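Local atomic coordinates of beta-fructofuranosidase (Arthrobacter, PDB entry 3WPU), a protein that is an enzyme of the levansucrase/invertase family, whose central fold is a five-bladed beta-propeller. Residues Met67-Val72 with Pro131-Trp136; Ser98-Arg103 with Trp136-Leu141; Trp75-Leu80 with Ala482-Asn487; Pro58-Asp63 with Leu450-Lys455. All coordinates share one frame; numbering follows the deposited sequence.

Contact 1. Residues Met67-Val72 with Pro131-Trp136; sequences MSNEQV and PENGGW
M67 meets N133 and W136 mainly through water, since no direct hydrogen bond crosses between the two loops. The carbonyl oxygen of M67 is the hub. One water donates to M67 O and to N133 O (2.9 and 2.7 Å) and accepts from W136 N (2.8 Å). A second water donates to both M67 O and W136 O, tying the same carbonyl to the far end of the loop. A third donates to N69 OD1 and takes a weak bond from N133 ND2. The two amide planes are nearly parallel, 18° apart but offset, and the side chains cross at about a right angle. N69 OD1 is 3.5 Å from N133 ND2, not a hydrogen bond, and the water spans the pair; N133 ND2 also donates to the backbone oxygen of D66.

The apolar part is a single loose approach. The M67 chain bends at its last torsion (chi3 -73°), which carries CE to within 4.2 Å of W136 CD1, obliquely to the indole. A flexible thioether suits such a broad ring, whose NE1 is spent on A482 O.

Bonds inside each loop fix the partners. Q71 N and Q71 NE2 grip S68 O from opposite faces of its carbonyl plane. N133 OD1 accepts from G135 N (3.0 Å), and both G134 and G135 adopt positive phi, a conformation glycine takes readily.

The result is a pair of water-bridged tight turns: a type I' turn over S68-Q71 faces a type I turn over P131-G134 extended by an Asx turn at N133, just before strands 72-81 and 137-141, which belong to one sheet of the beta-propeller.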
loop_
_atom_site.group_PDB
_atom_site.type_symbol
_atom_site.label_atom_id
_atom_site.label_comp_id
_atom_site.label_asym_id
_atom_site.label_seq_id
_atom_site.Cartn_x
_atom_site.Cartn_y
_atom_site.Cartn_z
ATOM N N MET A 67 13.798 7.760 10.698
ATOM C CA MET A 67 12.988 7.161 11.736
ATOM C C MET A 67 13.684 6.063 12.547
ATOM O O MET A 67 13.262 5.756 13.667
ATOM C CB MET A 67 11.746 6.575 11.080
ATOM C CG MET A 67 12.015 5.333 10.204
ATOM S SD MET A 67 10.567 4.857 9.227
ATOM C CE MET A 67 9.423 4.150 10.408
ATOM N N SER A 68 14.728 5.461 11.970
ATOM C CA SER A 68 15.454 4.365 12.625
ATOM C C SER A 68 16.837 4.804 13.103
ATOM O O SER A 68 17.642 3.955 13.488
ATOM C CB SER A 68 15.567 3.139 11.706
ATOM O OG SER A 68 16.548 3.278 10.654
ATOM N N ASN A 69 17.096 6.108 13.098
ATOM C CA ASN A 69 18.441 6.627 13.391
ATOM C C ASN A 69 19.488 5.955 12.497
ATOM O O ASN A 69 20.622 5.672 12.921
ATOM C CB ASN A 69 18.771 6.404 14.871
ATOM C CG ASN A 69 17.945 7.268 15.802
ATOM O OD1 ASN A 69 17.379 8.288 15.413
ATOM N ND2 ASN A 69 17.906 6.874 17.067
ATOM N N GLU A 70 19.089 5.713 11.250
ATOM C CA GLU A 70 19.920 5.121 10.208
ATOM C C GLU A 70 20.420 3.704 10.564
ATOM O O GLU A 70 21.438 3.258 10.046
ATOM C CB GLU A 70 21.081 6.083 9.812
ATOM C CG GLU A 70 20.625 7.470 9.397
ATOM C CD GLU A 70 21.757 8.373 8.891
ATOM O OE1 GLU A 70 22.930 7.991 8.992
ATOM O OE2 GLU A 70 21.452 9.468 8.370
ATOM N N GLN A 71 19.683 2.977 11.400
ATOM C CA GLN A 71 20.030 1.583 11.693
ATOM C C GLN A 71 19.756 0.675 10.495
ATOM O O GLN A 71 20.513 -0.259 10.244
ATOM C CB GLN A 71 19.240 1.032 12.884
ATOM C CG GLN A 71 19.575 1.594 14.247
ATOM C CD GLN A 71 18.584 1.076 15.265
ATOM O OE1 GLN A 71 18.684 -0.072 15.700
ATOM N NE2 GLN A 71 17.570 1.890 15.586
ATOM N N VAL A 72 18.637 0.927 9.811
ATOM C CA VAL A 72 18.211 0.167 8.641
ATOM C C VAL A 72 17.661 1.106 7.552
ATOM O O VAL A 72 17.386 2.286 7.819
ATOM C CB VAL A 72 17.081 -0.853 8.984
ATOM C CG1 VAL A 72 17.637 -2.072 9.711
ATOM C CG2 VAL A 72 15.947 -0.205 9.756
ATOM N N PRO A 131 8.713 13.232 19.203
ATOM C CA PRO A 131 10.014 13.604 18.673
ATOM C C PRO A 131 9.917 13.857 17.170
ATOM O O PRO A 131 9.013 13.314 16.510
ATOM C CB PRO A 131 10.882 12.372 18.971
ATOM C CG PRO A 131 10.206 11.714 20.133
ATOM C CD PRO A 131 8.750 11.936 19.908
ATOM N N GLU A 132 10.835 14.660 16.647
ATOM C CA GLU A 132 10.795 15.071 15.250
ATOM C C GLU A 132 10.739 13.870 14.298
ATOM O O GLU A 132 10.004 13.908 13.307
ATOM C CB GLU A 132 12.009 15.943 14.899
ATOM C CG GLU A 132 11.863 16.622 13.546
ATOM C CD GLU A 132 13.171 17.147 12.985
ATOM O OE1 GLU A 132 14.248 16.655 13.393
ATOM O OE2 GLU A 132 13.111 18.026 12.099
ATOM N N ASN A 133 11.488 12.804 14.595
ATOM C CA ASN A 133 11.577 11.677 13.675
ATOM C C ASN A 133 10.418 10.686 13.848
ATOM O O ASN A 133 10.449 9.605 13.256
ATOM C CB ASN A 133 12.928 10.956 13.789
ATOM C CG ASN A 133 13.015 10.046 14.994
ATOM O OD1 ASN A 133 12.238 10.164 15.956
ATOM N ND2 ASN A 133 13.973 9.127 14.949
ATOM N N GLY A 134 9.435 11.058 14.654
ATOM C CA GLY A 134 8.231 10.222 14.888
ATOM C C GLY A 134 8.279 9.429 16.177
ATOM O O GLY A 134 7.262 8.896 16.636
ATOM N N GLY A 135 9.457 9.321 16.770
ATOM C CA GLY A 135 9.612 8.666 18.066
ATOM C C GLY A 135 9.467 7.146 18.064
ATOM O O GLY A 135 9.176 6.543 19.101
ATOM N N TRP A 136 9.667 6.521 16.898
ATOM C CA TRP A 136 9.560 5.057 16.787
ATOM C C TRP A 136 10.788 4.371 17.351
ATOM O O TRP A 136 11.919 4.832 17.120
ATOM C CB TRP A 136 9.388 4.615 15.323
ATOM C CG TRP A 136 8.114 5.058 14.693
ATOM C CD1 TRP A 136 7.951 6.110 13.851
ATOM C CD2 TRP A 136 6.810 4.477 14.857
ATOM N NE1 TRP A 136 6.659 6.217 13.464
ATOM C CE2 TRP A 136 5.923 5.239 14.077
ATOM C CE3 TRP A 136 6.320 3.398 15.580
ATOM C CZ2 TRP A 136 4.576 4.954 13.982
ATOM C CZ3 TRP A 136 4.964 3.110 15.499
ATOM C CH2 TRP A 136 4.106 3.889 14.705
HETATM O O HOH W 1 10.944 7.307 14.531
HETATM O O HOH W 2 14.067 3.735 15.520
HETATM O O HOH W 3 16.221 10.335 14.000
#

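Contact 2. Residues Ser98-Arg103 with Trp136-Leu141; sequences SLVADR and WTYGGL
V100 reaches Y138 and L141 from the middle of its strand, and the residues around it serve mostly to hold that strand in its sheet. S98 comes first: its backbone pairs with G117, while its hydroxyl shares a hydrogen bond with that of T77. L99 then bonds through its backbone to strand 72-81, on the other side.

At V100 the side chain points at strand 137-141, and its two methyls divide the work. CG2 lies 3.6 Å from Y138 OH and 3.7 Å from L141 CD2, wedged where both ends converge; CG1 approaches the ring obliquely, 4.3 Å from CE1. A beta-branched residue suits the place, because it offers two short apolar branches without a long chain to order. Y138 comes from the opposite direction to V100. With CG anti to the backbone N (chi1 -179°), the ring lies forward along its own strand, over G140, whose N sits 3.5 Å above the ring plane, over its centre. Glycine at 140 tolerates the backbone angles there (phi 93°), and L141 then sends CD2 toward the valine. Beyond, R103 closes the segment with a salt bridge to D66.

Strand 115-122 runs between these two strands, antiparallel to each, so V100 touches its next-but-one neighbours across one face of an antiparallel beta meander. Together with strand 72-81 this gives the four-stranded pattern of a beta-propeller blade.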
loop_
_atom_site.group_PDB
_atom_site.type_symbol
_atom_site.label_atom_id
_atom_site.label_comp_id
_atom_site.label_asym_id
_atom_site.label_seq_id
_atom_site.Cartn_x
_atom_site.Cartn_y
_atom_site.Cartn_z
ATOM N N SER A 98 7.365 -2.980 8.719
ATOM C CA SER A 98 8.045 -2.370 7.595
ATOM C C SER A 98 8.968 -3.345 6.878
ATOM O O SER A 98 9.566 -4.228 7.509
ATOM C CB SER A 98 8.942 -1.214 8.050
ATOM O OG SER A 98 8.255 -0.190 8.755
ATOM N N LEU A 99 9.135 -3.147 5.564
ATOM C CA LEU A 99 10.221 -3.777 4.840
ATOM C C LEU A 99 11.491 -3.038 5.245
ATOM O O LEU A 99 11.514 -1.803 5.237
ATOM C CB LEU A 99 10.044 -3.680 3.318
ATOM C CG LEU A 99 8.800 -4.367 2.746
ATOM C CD1 LEU A 99 8.902 -4.469 1.243
ATOM C CD2 LEU A 99 8.615 -5.722 3.402
ATOM N N VAL A 100 12.477 -3.802 5.678
ATOM C CA VAL A 100 13.776 -3.230 6.078
ATOM C C VAL A 100 14.912 -3.983 5.400
ATOM O O VAL A 100 14.789 -5.158 5.058
ATOM C CB VAL A 100 13.954 -3.216 7.618
ATOM C CG1 VAL A 100 12.848 -2.402 8.307
ATOM C CG2 VAL A 100 14.000 -4.615 8.204
ATOM N N ALA A 101 16.048 -3.302 5.228
ATOM C CA ALA A 101 17.220 -3.871 4.623
ATOM C C ALA A 101 18.388 -3.270 5.377
ATOM O O ALA A 101 18.275 -2.143 5.862
ATOM C CB ALA A 101 17.329 -3.528 3.144
ATOM N N ASP A 102 19.469 -4.032 5.481
ATOM C CA ASP A 102 20.638 -3.548 6.206
ATOM C C ASP A 102 21.212 -2.291 5.577
ATOM O O ASP A 102 21.302 -2.178 4.351
ATOM C CB ASP A 102 21.677 -4.638 6.323
ATOM C CG ASP A 102 21.175 -5.818 7.140
ATOM O OD1 ASP A 102 21.261 -6.965 6.642
ATOM O OD2 ASP A 102 20.673 -5.565 8.256
ATOM N N ARG A 103 21.596 -1.356 6.443
ATOM C CA ARG A 103 21.960 -0.003 6.022
ATOM C C ARG A 103 23.249 0.002 5.208
ATOM O O ARG A 103 23.455 0.880 4.374
ATOM C CB ARG A 103 22.059 0.937 7.229
ATOM C CG ARG A 103 22.036 2.405 6.861
ATOM C CD ARG A 103 20.634 2.916 6.612
ATOM N NE ARG A 103 20.675 4.308 6.193
ATOM C CZ ARG A 103 19.671 5.184 6.310
ATOM N NH1 ARG A 103 18.489 4.846 6.853
ATOM N NH2 ARG A 103 19.846 6.422 5.889
ATOM N N TRP A 136 9.667 6.521 16.898
ATOM C CA TRP A 136 9.560 5.057 16.787
ATOM C C TRP A 136 10.788 4.371 17.351
ATOM O O TRP A 136 11.919 4.832 17.120
ATOM C CB TRP A 136 9.388 4.615 15.323
ATOM C CG TRP A 136 8.114 5.058 14.693
ATOM C CD1 TRP A 136 7.951 6.110 13.851
ATOM C CD2 TRP A 136 6.810 4.477 14.857
ATOM N NE1 TRP A 136 6.659 6.217 13.464
ATOM C CE2 TRP A 136 5.923 5.239 14.077
ATOM C CE3 TRP A 136 6.320 3.398 15.580
ATOM C CZ2 TRP A 136 4.576 4.954 13.982
ATOM C CZ3 TRP A 136 4.964 3.110 15.499
ATOM C CH2 TRP A 136 4.106 3.889 14.705
ATOM N N THR A 137 10.564 3.266 18.046
ATOM C CA THR A 137 11.633 2.346 18.439
ATOM C C THR A 137 11.639 1.150 17.477
ATOM O O THR A 137 10.604 0.533 17.233
ATOM C CB THR A 137 11.458 1.856 19.881
ATOM O OG1 THR A 137 11.487 2.963 20.802
ATOM C CG2 THR A 137 12.533 0.859 20.256
ATOM N N TYR A 138 12.810 0.826 16.952
ATOM C CA TYR A 138 12.985 -0.312 16.049
ATOM C C TYR A 138 13.046 -1.595 16.857
ATOM O O TYR A 138 13.913 -1.766 17.745
ATOM C CB TYR A 138 14.254 -0.143 15.196
ATOM C CG TYR A 138 14.469 -1.284 14.238
ATOM C CD1 TYR A 138 13.441 -1.730 13.396
ATOM C CD2 TYR A 138 15.691 -1.934 14.160
ATOM C CE1 TYR A 138 13.634 -2.766 12.522
ATOM C CE2 TYR A 138 15.890 -2.980 13.297
ATOM C CZ TYR A 138 14.861 -3.400 12.463
ATOM O OH TYR A 138 15.076 -4.458 11.592
ATOM N N GLY A 139 12.085 -2.486 16.614
ATOM C CA GLY A 139 12.006 -3.731 17.364
ATOM C C GLY A 139 12.823 -4.889 16.805
ATOM O O GLY A 139 12.941 -5.937 17.456
ATOM N N GLY A 140 13.389 -4.697 15.616
ATOM C CA GLY A 140 14.130 -5.741 14.920
ATOM C C GLY A 140 13.261 -6.528 13.951
ATOM O O GLY A 140 12.168 -6.082 13.541
ATOM N N LEU A 141 13.774 -7.696 13.570
ATOM C CA LEU A 141 13.155 -8.498 12.531
ATOM C C LEU A 141 12.052 -9.345 13.121
ATOM O O LEU A 141 12.146 -9.809 14.258
ATOM C CB LEU A 141 14.189 -9.382 11.868
ATOM C CG LEU A 141 15.311 -8.624 11.141
ATOM C CD1 LEU A 141 16.362 -9.591 10.619
ATOM C CD2 LEU A 141 14.715 -7.816 9.992
#

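Contact 3. Residues Trp75-Leu80 with Ala482-Asn487; sequences WDTWPL and ADIPAN
I484 sets CG2 anti to its own backbone N, with CG1 beside that N (chi1 -61°), and the chain runs on fully extended (chi2 -176°); its two arms therefore diverge, one toward T77 and the other toward P79. T77 answers with a matching choice: its methyl CG2 likewise stands anti to the nitrogen and faces the loop, while OG1 turns back along the strand.

The long arm makes the closer touch. I484 CD1 lies 3.5 Å from T77 CG2, a snug methyl-to-methyl approach between side chains set at a slant to one another. The short arm rests against the proline, with I484 CG2 3.9 Å from P79 CB. Isoleucine suits the spot because its two branches differ in length and can serve two residues placed alternately on one strand. P79 offers a rigid apolar surface, and threonine combines a methyl for the loop with a hydroxyl for the sheet. That hydroxyl is satisfied although buried: T77 OG1 donates to W75 O at 2.7 Å, tilted 21° from the carbonyl plane.

W78, between the two touching residues, points away from the loop and packs on strand 159-169. Strand 72-81 is thus flanked by strand 159-169, running parallel, and strand 93-102, running antiparallel, while the loop 482-487 passes over the face that carries T77 and P79 on its way to strand 488-493. Q432 of strand 430-434 also touches I484.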
loop_
_atom_site.group_PDB
_atom_site.type_symbol
_atom_site.label_atom_id
_atom_site.label_comp_id
_atom_site.label_asym_id
_atom_site.label_seq_id
_atom_site.Cartn_x
_atom_site.Cartn_y
_atom_site.Cartn_z
ATOM N N TRP A 75 11.222 0.890 3.957
ATOM C CA TRP A 75 10.324 1.370 2.902
ATOM C C TRP A 75 8.899 0.940 3.180
ATOM O O TRP A 75 8.336 1.433 4.183
ATOM C CB TRP A 75 10.830 1.135 1.466
ATOM C CG TRP A 75 11.107 -0.295 0.907
ATOM C CD1 TRP A 75 10.500 -0.842 -0.196
ATOM C CD2 TRP A 75 12.078 -1.280 1.338
ATOM N NE1 TRP A 75 11.001 -2.067 -0.468
ATOM C CE2 TRP A 75 11.963 -2.379 0.458
ATOM C CE3 TRP A 75 13.039 -1.337 2.369
ATOM C CZ2 TRP A 75 12.740 -3.530 0.590
ATOM C CZ3 TRP A 75 13.813 -2.481 2.499
ATOM C CH2 TRP A 75 13.671 -3.561 1.606
ATOM N N ASP A 76 8.301 0.089 2.362
ATOM C CA ASP A 76 6.860 -0.187 2.526
ATOM C C ASP A 76 6.522 -0.496 3.988
ATOM O O ASP A 76 7.142 -1.359 4.597
ATOM C CB ASP A 76 6.380 -1.385 1.732
ATOM C CG ASP A 76 6.720 -1.345 0.265
ATOM O OD1 ASP A 76 7.423 -0.452 -0.224
ATOM O OD2 ASP A 76 6.269 -2.282 -0.409
ATOM N N THR A 77 5.525 0.202 4.524
ATOM C CA THR A 77 5.158 0.105 5.915
ATOM C C THR A 77 3.646 -0.086 5.998
ATOM O O THR A 77 2.886 0.471 5.187
ATOM C CB THR A 77 5.626 1.343 6.672
ATOM O OG1 THR A 77 7.075 1.367 6.605
ATOM C CG2 THR A 77 5.144 1.359 8.102
ATOM N N TRP A 78 3.232 -0.846 6.997
ATOM C CA TRP A 78 1.804 -1.006 7.300
ATOM C C TRP A 78 1.487 -1.063 8.789
ATOM O O TRP A 78 2.276 -1.563 9.602
ATOM C CB TRP A 78 1.199 -2.211 6.595
ATOM C CG TRP A 78 1.857 -3.546 6.844
ATOM C CD1 TRP A 78 1.460 -4.506 7.727
ATOM C CD2 TRP A 78 2.986 -4.079 6.152
ATOM N NE1 TRP A 78 2.277 -5.616 7.626
ATOM C CE2 TRP A 78 3.240 -5.361 6.677
ATOM C CE3 TRP A 78 3.842 -3.570 5.158
ATOM C CZ2 TRP A 78 4.304 -6.160 6.227
ATOM C CZ3 TRP A 78 4.870 -4.366 4.702
ATOM C CH2 TRP A 78 5.121 -5.637 5.267
ATOM N N PRO A 79 0.284 -0.571 9.151
ATOM C CA PRO A 79 -0.173 -0.608 10.541
ATOM C C PRO A 79 -0.805 -1.962 10.892
ATOM O O PRO A 79 -0.946 -2.816 10.041
ATOM C CB PRO A 79 -1.245 0.493 10.566
ATOM C CG PRO A 79 -1.845 0.419 9.211
ATOM C CD PRO A 79 -0.698 0.090 8.275
ATOM N N LEU A 80 -1.160 -2.124 12.152
ATOM C CA LEU A 80 -1.958 -3.244 12.595
ATOM C C LEU A 80 -3.425 -2.858 12.396
ATOM O O LEU A 80 -3.851 -1.783 12.852
ATOM C CB LEU A 80 -1.664 -3.480 14.061
ATOM C CG LEU A 80 -2.077 -4.760 14.717
ATOM C CD1 LEU A 80 -1.712 -5.949 13.827
ATOM C CD2 LEU A 80 -1.353 -4.813 16.069
ATOM N N ALA A 482 6.597 10.183 9.650
ATOM C CA ALA A 482 6.347 8.784 9.986
ATOM C C ALA A 482 5.133 8.633 10.918
ATOM O O ALA A 482 5.062 7.732 11.751
ATOM C CB ALA A 482 7.601 8.138 10.571
ATOM N N ASP A 483 4.151 9.517 10.744
ATOM C CA ASP A 483 2.977 9.457 11.588
ATOM C C ASP A 483 1.986 8.416 11.051
ATOM O O ASP A 483 1.344 8.627 10.021
ATOM C CB ASP A 483 2.319 10.839 11.690
ATOM C CG ASP A 483 1.218 10.885 12.730
ATOM O OD1 ASP A 483 1.237 10.046 13.652
ATOM O OD2 ASP A 483 0.356 11.798 12.643
ATOM N N ILE A 484 1.852 7.310 11.778
ATOM C CA ILE A 484 0.915 6.252 11.445
ATOM C C ILE A 484 0.021 6.017 12.683
ATOM O O ILE A 484 0.286 5.143 13.515
ATOM C CB ILE A 484 1.665 4.986 11.001
ATOM C CG1 ILE A 484 2.483 5.306 9.744
ATOM C CG2 ILE A 484 0.667 3.853 10.758
ATOM C CD1 ILE A 484 3.207 4.141 9.114
ATOM N N PRO A 485 -0.991 6.857 12.840
ATOM C CA PRO A 485 -1.700 6.890 14.109
ATOM C C PRO A 485 -2.751 5.798 14.263
ATOM O O PRO A 485 -3.455 5.449 13.304
ATOM C CB PRO A 485 -2.382 8.271 14.077
ATOM C CG PRO A 485 -2.577 8.561 12.652
ATOM C CD PRO A 485 -1.454 7.905 11.913
ATOM N N ALA A 486 -2.908 5.309 15.488
ATOM C CA ALA A 486 -3.947 4.324 15.805
ATOM C C ALA A 486 -5.232 5.064 16.151
ATOM O O ALA A 486 -5.194 6.030 16.911
ATOM C CB ALA A 486 -3.506 3.455 16.967
ATOM N N ASN A 487 -6.359 4.619 15.594
ATOM C CA ASN A 487 -7.669 5.144 15.989
ATOM C C ASN A 487 -8.467 4.146 16.821
ATOM O O ASN A 487 -9.551 4.469 17.304
ATOM C CB ASN A 487 -8.477 5.606 14.764
ATOM C CG ASN A 487 -8.771 4.483 13.804
ATOM O OD1 ASN A 487 -7.852 3.837 13.287
ATOM N ND2 ASN A 487 -10.050 4.236 13.546
#

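Contact 4. Residues Pro58-Asp63 with Leu450-Lys455; sequences PTVPQD and LAPTVK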
loop_
_atom_site.group_PDB
_atom_site.type_symbol
_atom_site.label_atom_id
_atom_site.label_comp_id
_atom_site.label_asym_id
_atom_site.label_seq_id
_atom_site.Cartn_x
_atom_site.Cartn_y
_atom_site.Cartn_z
ATOM N N PRO A 58 2.094 17.407 -1.250
ATOM C CA PRO A 58 2.964 18.480 -0.759
ATOM C C PRO A 58 4.411 18.106 -0.843
ATOM O O PRO A 58 4.778 16.948 -0.623
ATOM C CB PRO A 58 2.503 18.681 0.685
ATOM C CG PRO A 58 1.069 18.219 0.699
ATOM C CD PRO A 58 0.952 17.152 -0.351
ATOM N N THR A 59 5.249 19.094 -1.180
ATOM C CA THR A 59 6.653 18.863 -1.404
ATOM C C THR A 59 7.377 18.557 -0.097
ATOM O O THR A 59 7.256 19.301 0.891
ATOM C CB THR A 59 7.252 20.093 -2.110
ATOM O OG1 THR A 59 6.665 20.252 -3.415
ATOM C CG2 THR A 59 8.761 19.976 -2.279
ATOM N N VAL A 60 8.104 17.438 -0.079
ATOM C CA VAL A 60 8.818 16.979 1.107
ATOM C C VAL A 60 10.170 17.676 1.178
ATOM O O VAL A 60 10.883 17.700 0.191
ATOM C CB VAL A 60 9.030 15.467 1.061
ATOM C CG1 VAL A 60 9.812 14.966 2.251
ATOM C CG2 VAL A 60 7.653 14.791 1.075
ATOM N N PRO A 61 10.527 18.206 2.359
ATOM C CA PRO A 61 11.868 18.834 2.377
ATOM C C PRO A 61 12.994 17.824 2.272
ATOM O O PRO A 61 12.863 16.687 2.734
ATOM C CB PRO A 61 11.923 19.529 3.727
ATOM C CG PRO A 61 10.963 18.809 4.563
ATOM C CD PRO A 61 9.825 18.408 3.633
ATOM N N GLN A 62 14.107 18.274 1.689
ATOM C CA GLN A 62 15.265 17.426 1.435
ATOM C C GLN A 62 16.026 17.103 2.709
ATOM O O GLN A 62 16.732 16.103 2.755
ATOM C CB GLN A 62 16.201 18.079 0.409
ATOM C CG GLN A 62 17.235 17.107 -0.140
ATOM C CD GLN A 62 17.903 17.567 -1.422
ATOM O OE1 GLN A 62 17.283 18.189 -2.279
ATOM N NE2 GLN A 62 19.171 17.227 -1.573
ATOM N N ASP A 63 15.883 17.961 3.715
ATOM C CA ASP A 63 16.430 17.702 5.048
ATOM C C ASP A 63 15.353 17.029 5.868
ATOM O O ASP A 63 14.473 17.694 6.446
ATOM C CB ASP A 63 16.888 19.001 5.700
ATOM C CG ASP A 63 17.936 19.701 4.878
ATOM O OD1 ASP A 63 19.097 19.249 4.911
ATOM O OD2 ASP A 63 17.582 20.680 4.188
ATOM N N LEU A 450 10.259 7.131 6.447
ATOM C CA LEU A 450 8.945 7.627 6.049
ATOM C C LEU A 450 8.895 9.142 5.837
ATOM O O LEU A 450 9.598 9.925 6.504
ATOM C CB LEU A 450 7.869 7.175 7.042
ATOM C CG LEU A 450 7.728 5.655 7.117
ATOM C CD1 LEU A 450 6.602 5.347 8.095
ATOM C CD2 LEU A 450 7.435 4.961 5.795
ATOM N N ALA A 451 8.054 9.540 4.891
ATOM C CA ALA A 451 7.784 10.945 4.610
ATOM C C ALA A 451 6.876 11.529 5.711
ATOM O O ALA A 451 6.426 10.782 6.584
ATOM C CB ALA A 451 7.104 11.072 3.257
ATOM N N PRO A 452 6.587 12.859 5.661
ATOM C CA PRO A 452 5.522 13.370 6.501
ATOM C C PRO A 452 4.196 12.797 6.005
ATOM O O PRO A 452 3.988 12.637 4.802
ATOM C CB PRO A 452 5.562 14.886 6.272
ATOM C CG PRO A 452 6.935 15.166 5.700
ATOM C CD PRO A 452 7.224 13.935 4.875
ATOM N N THR A 453 3.315 12.486 6.924
ATOM C CA THR A 453 1.996 12.033 6.561
ATOM C C THR A 453 1.211 13.227 6.031
ATOM O O THR A 453 1.333 14.338 6.562
ATOM C CB THR A 453 1.378 11.434 7.795
ATOM O OG1 THR A 453 2.125 10.260 8.123
ATOM C CG2 THR A 453 -0.110 11.064 7.590
ATOM N N VAL A 454 0.407 12.989 5.003
ATOM C CA VAL A 454 -0.337 14.062 4.366
ATOM C C VAL A 454 -1.800 13.702 4.415
ATOM O O VAL A 454 -2.139 12.649 4.902
ATOM C CB VAL A 454 0.141 14.365 2.921
ATOM C CG1 VAL A 454 1.577 14.861 2.939
ATOM C CG2 VAL A 454 -0.014 13.162 1.995
ATOM N N LYS A 455 -2.648 14.621 3.970
ATOM C CA LYS A 455 -4.092 14.427 4.100
ATOM C C LYS A 455 -4.772 14.653 2.752
ATOM O O LYS A 455 -4.688 15.733 2.166
ATOM C CB LYS A 455 -4.669 15.375 5.170
ATOM C CG LYS A 455 -6.161 15.198 5.410
ATOM C CD LYS A 455 -6.598 15.988 6.637
ATOM C CE LYS A 455 -8.107 15.952 6.819
ATOM N NZ LYS A 455 -8.818 16.947 5.955
#
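P58 and V60 face V454 and A451 respectively along two extended, oppositely directed backbones, largely polyproline-like in their torsions, with CA separations of 7.5 Å (P58 to V454) and 7.1 Å (V60 to A451). In this five-bladed beta-propeller the contact joins the long loop before strand 72-81 to the approach of strand 454-458, which belongs to a four-stranded antiparallel sheet. No hydrogen bond passes between the segments; side chains alone fill the gap.

The prolines suit these runs because their fixed phi favours extended chain and their rings present carbon surface without a donor to satisfy. P58 lays its CG-CD edge beside V454, whose CG1 is 4.1 Å from P58 CD. The backbone of V454 is bonded to V431, and its CG1 faces the loop. The loop is also held by Q419, which donates through NE2 to P58 O and accepts at OE1 from V60 N, bonding the backbone of this loop, which forms no regular strand.

V60 is the second point of contact, and its torsion spreads both methyls toward the other segment: CG1 stands anti to the backbone N (chi1 178°) and CG2 beside it. CG2 comes within 4.3 Å of A451 CB, a small side chain that permits close approach. The fork then straddles a single ring carbon, P452 CD, which lies 3.8 Å from V60 CG1 and 3.9 Å from V60 CG2.

Contacts 3 and 4 are buried and wholly apolar across their segments, made by methyls and proline rings; contact 2 is apolar too but reaches the surface at L141, and contact 1, partly buried and far from the centre of the chain, relies on water. Contacts 2 and 3 hold neighbouring strands of one sheet, 93-102 and 72-81, linked where L99 N bonds to D76 O. W136 lies in a segment of both contacts 1 and 2, touching across only the first, and packs near I484 of contact 3. The loop of contact 3 is bonded to contact 4, through D483 O with T453 OG1 and A482 N with A451 O. Contacts 2 and 4 do not touch.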